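Local atomic coordinates of putative lipoprotein LppA (Mycobacterium tuberculosis, PDB entry 2V7S), a protein that is of unknown function but is probably a membrane-anchored lipoprotein of the LppA/LppB family, confined to pathogenic mycobacteria. Residues A142-L153 against Y162-R172. Numbering follows the deposited sequence.
Sequences AAKYGATTESSL and YDVQGNGYEFR
Tyr-145 lays its CB over the centre of the Tyr-169 ring, 4.1 Å from the centroid, while its own ring slants between Tyr-169 and Phe-171 in an aromatic cluster at the helix-to-sheet join. Helix 128-143 runs out here in a Schellman motif at Gly-146, and the chain turns back as strand 149-151, the outermost of its sheet within this chain, antiparallel to 160-166. Ala-142 CB sits over a face of Phe-171, 3.7 Å from the ring centroid, and presses tightly on Val-164 CG1. Helix 59-80 lines the same cluster through Leu-66, and its Thr-69 OG1 is hydrogen-bonded to Tyr-145 OH.

Asn-167, in the type I' turn 166-169, has its CG turned away from the backbone N (chi1 -163°), which carries ND2 to Tyr-145 O at 2.8 Å; that oxygen lies in the amide plane, with an N-H...O angle of 168°. Asn-167 OD1 is hydrogen-bonded to Arg-40 NH2 of the second subunit. A classic beta bulge sets Thr-148 and Thr-149 against Gln-165, whose O takes a good bond from Thr-149 N and a weak one from Thr-148 N. Tyr-162 OH donates to Glu-150 OE2, though the modelled 2.4 Å is doubtfully short. Beyond, Ser-151 N reaches Asp-163 O at 2.7 Å.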
loop_
_atom_site.group_PDB
_atom_site.type_symbol
_atom_site.label_atom_id
_atom_site.label_comp_id
_atom_site.label_asym_id
_atom_site.label_seq_id
_atom_site.Cartn_x
_atom_site.Cartn_y
_atom_site.Cartn_z
ATOM N N ALA A 142 -22.970 -4.795 20.994
ATOM C CA ALA A 142 -22.122 -4.251 19.916
ATOM C C ALA A 142 -21.502 -2.904 20.299
ATOM O O ALA A 142 -20.352 -2.632 19.953
ATOM C CB ALA A 142 -22.908 -4.108 18.614
ATOM N N ALA A 143 -22.254 -2.064 21.015
ATOM C CA ALA A 143 -21.760 -0.733 21.382
ATOM C C ALA A 143 -20.490 -0.846 22.238
ATOM O O ALA A 143 -19.624 0.049 22.203
ATOM C CB ALA A 143 -22.832 0.084 22.111
ATOM N N LYS A 144 -20.354 -1.949 22.970
ATOM C CA LYS A 144 -19.204 -2.103 23.889
ATOM C C LYS A 144 -17.929 -2.282 23.071
ATOM O O LYS A 144 -16.829 -2.121 23.589
ATOM C CB LYS A 144 -19.381 -3.317 24.809
ATOM C CG LYS A 144 -20.499 -3.252 25.846
ATOM C CD LYS A 144 -20.699 -4.679 26.423
ATOM C CE LYS A 144 -21.712 -4.749 27.569
ATOM N NZ LYS A 144 -21.862 -6.154 28.057
ATOM N N TYR A 145 -18.102 -2.699 21.800
ATOM C CA TYR A 145 -17.012 -2.895 20.845
ATOM C C TYR A 145 -16.793 -1.693 19.874
ATOM O O TYR A 145 -15.924 -1.744 18.985
ATOM C CB TYR A 145 -17.232 -4.204 20.063
ATOM C CG TYR A 145 -16.988 -5.423 20.925
ATOM C CD1 TYR A 145 -18.021 -5.976 21.682
ATOM C CD2 TYR A 145 -15.722 -6.016 20.987
ATOM C CE1 TYR A 145 -17.810 -7.071 22.500
ATOM C CE2 TYR A 145 -15.492 -7.146 21.779
ATOM C CZ TYR A 145 -16.542 -7.664 22.528
ATOM O OH TYR A 145 -16.341 -8.743 23.333
ATOM N N GLY A 146 -17.577 -0.626 20.068
ATOM C CA GLY A 146 -17.579 0.524 19.168
ATOM C C GLY A 146 -18.366 0.352 17.872
ATOM O O GLY A 146 -18.250 1.164 16.954
ATOM N N ALA A 147 -19.173 -0.703 17.795
ATOM C CA ALA A 147 -20.065 -0.900 16.676
ATOM C C ALA A 147 -21.434 -0.243 16.964
ATOM O O ALA A 147 -22.216 -0.738 17.782
ATOM C CB ALA A 147 -20.186 -2.399 16.355
ATOM N N THR A 148 -21.698 0.896 16.321
ATOM C CA THR A 148 -22.919 1.663 16.593
ATOM C C THR A 148 -23.662 2.152 15.333
ATOM O O THR A 148 -24.670 2.861 15.427
ATOM C CB THR A 148 -22.617 2.889 17.525
ATOM O OG1 THR A 148 -21.610 3.707 16.926
ATOM C CG2 THR A 148 -22.084 2.411 18.908
ATOM N N THR A 149 -23.163 1.809 14.157
ATOM C CA THR A 149 -23.817 2.266 12.935
ATOM C C THR A 149 -24.795 1.164 12.525
ATOM O O THR A 149 -24.374 0.049 12.209
ATOM C CB THR A 149 -22.780 2.563 11.820
ATOM O OG1 THR A 149 -21.789 3.476 12.330
ATOM C CG2 THR A 149 -23.463 3.186 10.562
ATOM N N GLU A 150 -26.082 1.499 12.516
ATOM C CA GLU A 150 -27.159 0.514 12.403
ATOM C C GLU A 150 -27.656 0.430 10.982
ATOM O O GLU A 150 -27.621 1.438 10.270
ATOM C CB GLU A 150 -28.349 0.904 13.288
ATOM C CG GLU A 150 -28.186 0.622 14.773
ATOM C CD GLU A 150 -29.500 0.725 15.523
ATOM O OE1 GLU A 150 -30.371 1.506 15.098
ATOM O OE2 GLU A 150 -29.687 0.009 16.527
ATOM N N SER A 151 -28.136 -0.759 10.585
ATOM C CA SER A 151 -28.914 -0.925 9.330
ATOM C C SER A 151 -29.808 -2.180 9.312
ATOM O O SER A 151 -29.709 -3.053 10.180
ATOM C CB SER A 151 -28.022 -0.863 8.073
ATOM O OG SER A 151 -27.117 -1.944 8.016
ATOM N N SER A 152 -30.722 -2.212 8.340
ATOM C CA SER A 152 -31.625 -3.339 8.107
ATOM C C SER A 152 -31.923 -3.401 6.603
ATOM O O SER A 152 -32.417 -2.430 6.023
ATOM C CB SER A 152 -32.920 -3.170 8.913
ATOM O OG SER A 152 -33.883 -4.205 8.646
ATOM N N LEU A 153 -31.593 -4.526 5.967
ATOM C CA LEU A 153 -31.952 -4.754 4.553
ATOM C C LEU A 153 -33.436 -5.033 4.364
ATOM O O LEU A 153 -33.948 -4.884 3.250
ATOM C CB LEU A 153 -31.114 -5.893 3.935
ATOM C CG LEU A 153 -29.606 -5.646 3.751
ATOM C CD1 LEU A 153 -28.899 -6.911 3.257
ATOM C CD2 LEU A 153 -29.318 -4.458 2.819
ATOM N N TYR A 162 -30.995 -7.247 11.184
ATOM C CA TYR A 162 -30.484 -6.162 11.989
ATOM C C TYR A 162 -28.983 -6.251 11.931
ATOM O O TYR A 162 -28.398 -7.261 12.324
ATOM C CB TYR A 162 -30.967 -6.223 13.456
ATOM C CG TYR A 162 -30.360 -5.109 14.277
ATOM C CD1 TYR A 162 -29.306 -5.364 15.144
ATOM C CD2 TYR A 162 -30.812 -3.785 14.146
ATOM C CE1 TYR A 162 -28.708 -4.348 15.880
ATOM C CE2 TYR A 162 -30.211 -2.748 14.892
ATOM C CZ TYR A 162 -29.169 -3.056 15.756
ATOM O OH TYR A 162 -28.527 -2.093 16.495
ATOM N N ASP A 163 -28.342 -5.179 11.466
ATOM C CA ASP A 163 -26.888 -5.224 11.335
ATOM C C ASP A 163 -26.342 -3.941 11.987
ATOM O O ASP A 163 -26.905 -2.862 11.781
ATOM C CB ASP A 163 -26.551 -5.307 9.842
ATOM C CG ASP A 163 -25.072 -5.544 9.569
ATOM O OD1 ASP A 163 -24.300 -4.572 9.614
ATOM O OD2 ASP A 163 -24.695 -6.706 9.271
ATOM N N VAL A 164 -25.301 -4.074 12.803
ATOM C CA VAL A 164 -24.650 -2.919 13.429
ATOM C C VAL A 164 -23.125 -3.097 13.325
ATOM O O VAL A 164 -22.567 -4.202 13.628
ATOM C CB VAL A 164 -25.193 -2.625 14.879
ATOM C CG1 VAL A 164 -24.946 -3.776 15.845
ATOM C CG2 VAL A 164 -24.610 -1.289 15.456
ATOM N N GLN A 165 -22.468 -2.036 12.832
ATOM C CA GLN A 165 -21.034 -2.073 12.560
ATOM C C GLN A 165 -20.337 -0.835 13.091
ATOM O O GLN A 165 -20.952 0.189 13.349
ATOM C CB GLN A 165 -20.748 -2.108 11.057
ATOM C CG GLN A 165 -21.470 -3.122 10.243
ATOM C CD GLN A 165 -21.229 -2.887 8.774
ATOM O OE1 GLN A 165 -20.342 -2.105 8.405
ATOM N NE2 GLN A 165 -21.991 -3.567 7.926
ATOM N N GLY A 166 -19.021 -0.948 13.211
ATOM C CA GLY A 166 -18.203 0.168 13.634
ATOM C C GLY A 166 -16.931 -0.392 14.223
ATOM O O GLY A 166 -16.940 -1.490 14.797
ATOM N N ASN A 167 -15.838 0.364 14.075
ATOM C CA ASN A 167 -14.580 0.021 14.704
ATOM C C ASN A 167 -14.057 -1.290 14.116
ATOM O O ASN A 167 -13.244 -1.993 14.718
ATOM C CB ASN A 167 -14.782 -0.039 16.223
ATOM C CG ASN A 167 -13.471 0.022 17.017
ATOM O OD1 ASN A 167 -12.499 0.672 16.608
ATOM N ND2 ASN A 167 -13.467 -0.615 18.195
ATOM N N GLY A 168 -14.490 -1.593 12.898
ATOM C CA GLY A 168 -14.094 -2.843 12.260
ATOM C C GLY A 168 -14.848 -4.100 12.714
ATOM O O GLY A 168 -14.558 -5.193 12.202
ATOM N N TYR A 169 -15.836 -3.939 13.601
ATOM C CA TYR A 169 -16.741 -5.053 13.985
ATOM C C TYR A 169 -18.049 -5.006 13.224
ATOM O O TYR A 169 -18.463 -3.933 12.695
ATOM C CB TYR A 169 -17.036 -5.068 15.501
ATOM C CG TYR A 169 -15.802 -5.278 16.334
ATOM C CD1 TYR A 169 -14.897 -4.217 16.535
ATOM C CD2 TYR A 169 -15.529 -6.520 16.929
ATOM C CE1 TYR A 169 -13.767 -4.379 17.312
ATOM C CE2 TYR A 169 -14.361 -6.699 17.684
ATOM C CZ TYR A 169 -13.495 -5.609 17.846
ATOM O OH TYR A 169 -12.364 -5.724 18.591
ATOM N N GLU A 170 -18.698 -6.178 13.141
ATOM C CA GLU A 170 -20.017 -6.251 12.525
ATOM C C GLU A 170 -20.814 -7.315 13.277
ATOM O O GLU A 170 -20.342 -8.424 13.412
ATOM C CB GLU A 170 -19.952 -6.527 10.999
ATOM C CG GLU A 170 -21.388 -6.666 10.325
ATOM C CD GLU A 170 -21.383 -6.980 8.820
ATOM O OE1 GLU A 170 -20.305 -7.193 8.218
ATOM O OE2 GLU A 170 -22.472 -7.021 8.204
ATOM N N PHE A 171 -21.993 -6.946 13.785
ATOM C CA PHE A 171 -22.884 -7.875 14.497
ATOM C C PHE A 171 -24.119 -7.985 13.677
ATOM O O PHE A 171 -24.707 -6.967 13.337
ATOM C CB PHE A 171 -23.255 -7.327 15.886
ATOM C CG PHE A 171 -22.084 -7.234 16.855
ATOM C CD1 PHE A 171 -21.034 -6.348 16.632
ATOM C CD2 PHE A 171 -22.051 -8.029 18.003
ATOM C CE1 PHE A 171 -19.965 -6.266 17.544
ATOM C CE2 PHE A 171 -20.977 -7.959 18.889
ATOM C CZ PHE A 171 -19.945 -7.082 18.666
ATOM N N ARG A 172 -24.559 -9.212 13.379
ATOM C CA ARG A 172 -25.723 -9.374 12.503
ATOM C C ARG A 172 -26.672 -10.463 13.011
ATOM O O ARG A 172 -26.263 -11.609 13.239
ATOM C CB ARG A 172 -25.293 -9.733 11.083
ATOM C CG ARG A 172 -26.431 -9.509 10.085
ATOM C CD ARG A 172 -25.997 -9.826 8.667
ATOM N NE ARG A 172 -27.066 -9.505 7.732
ATOM C CZ ARG A 172 -27.024 -9.751 6.427
ATOM N NH1 ARG A 172 -28.050 -9.406 5.664
ATOM N NH2 ARG A 172 -25.963 -10.358 5.890
HETATM O O HOH W 1 -20.292 3.040 14.802
HETATM O O HOH W 2 -24.836 -1.534 9.577
#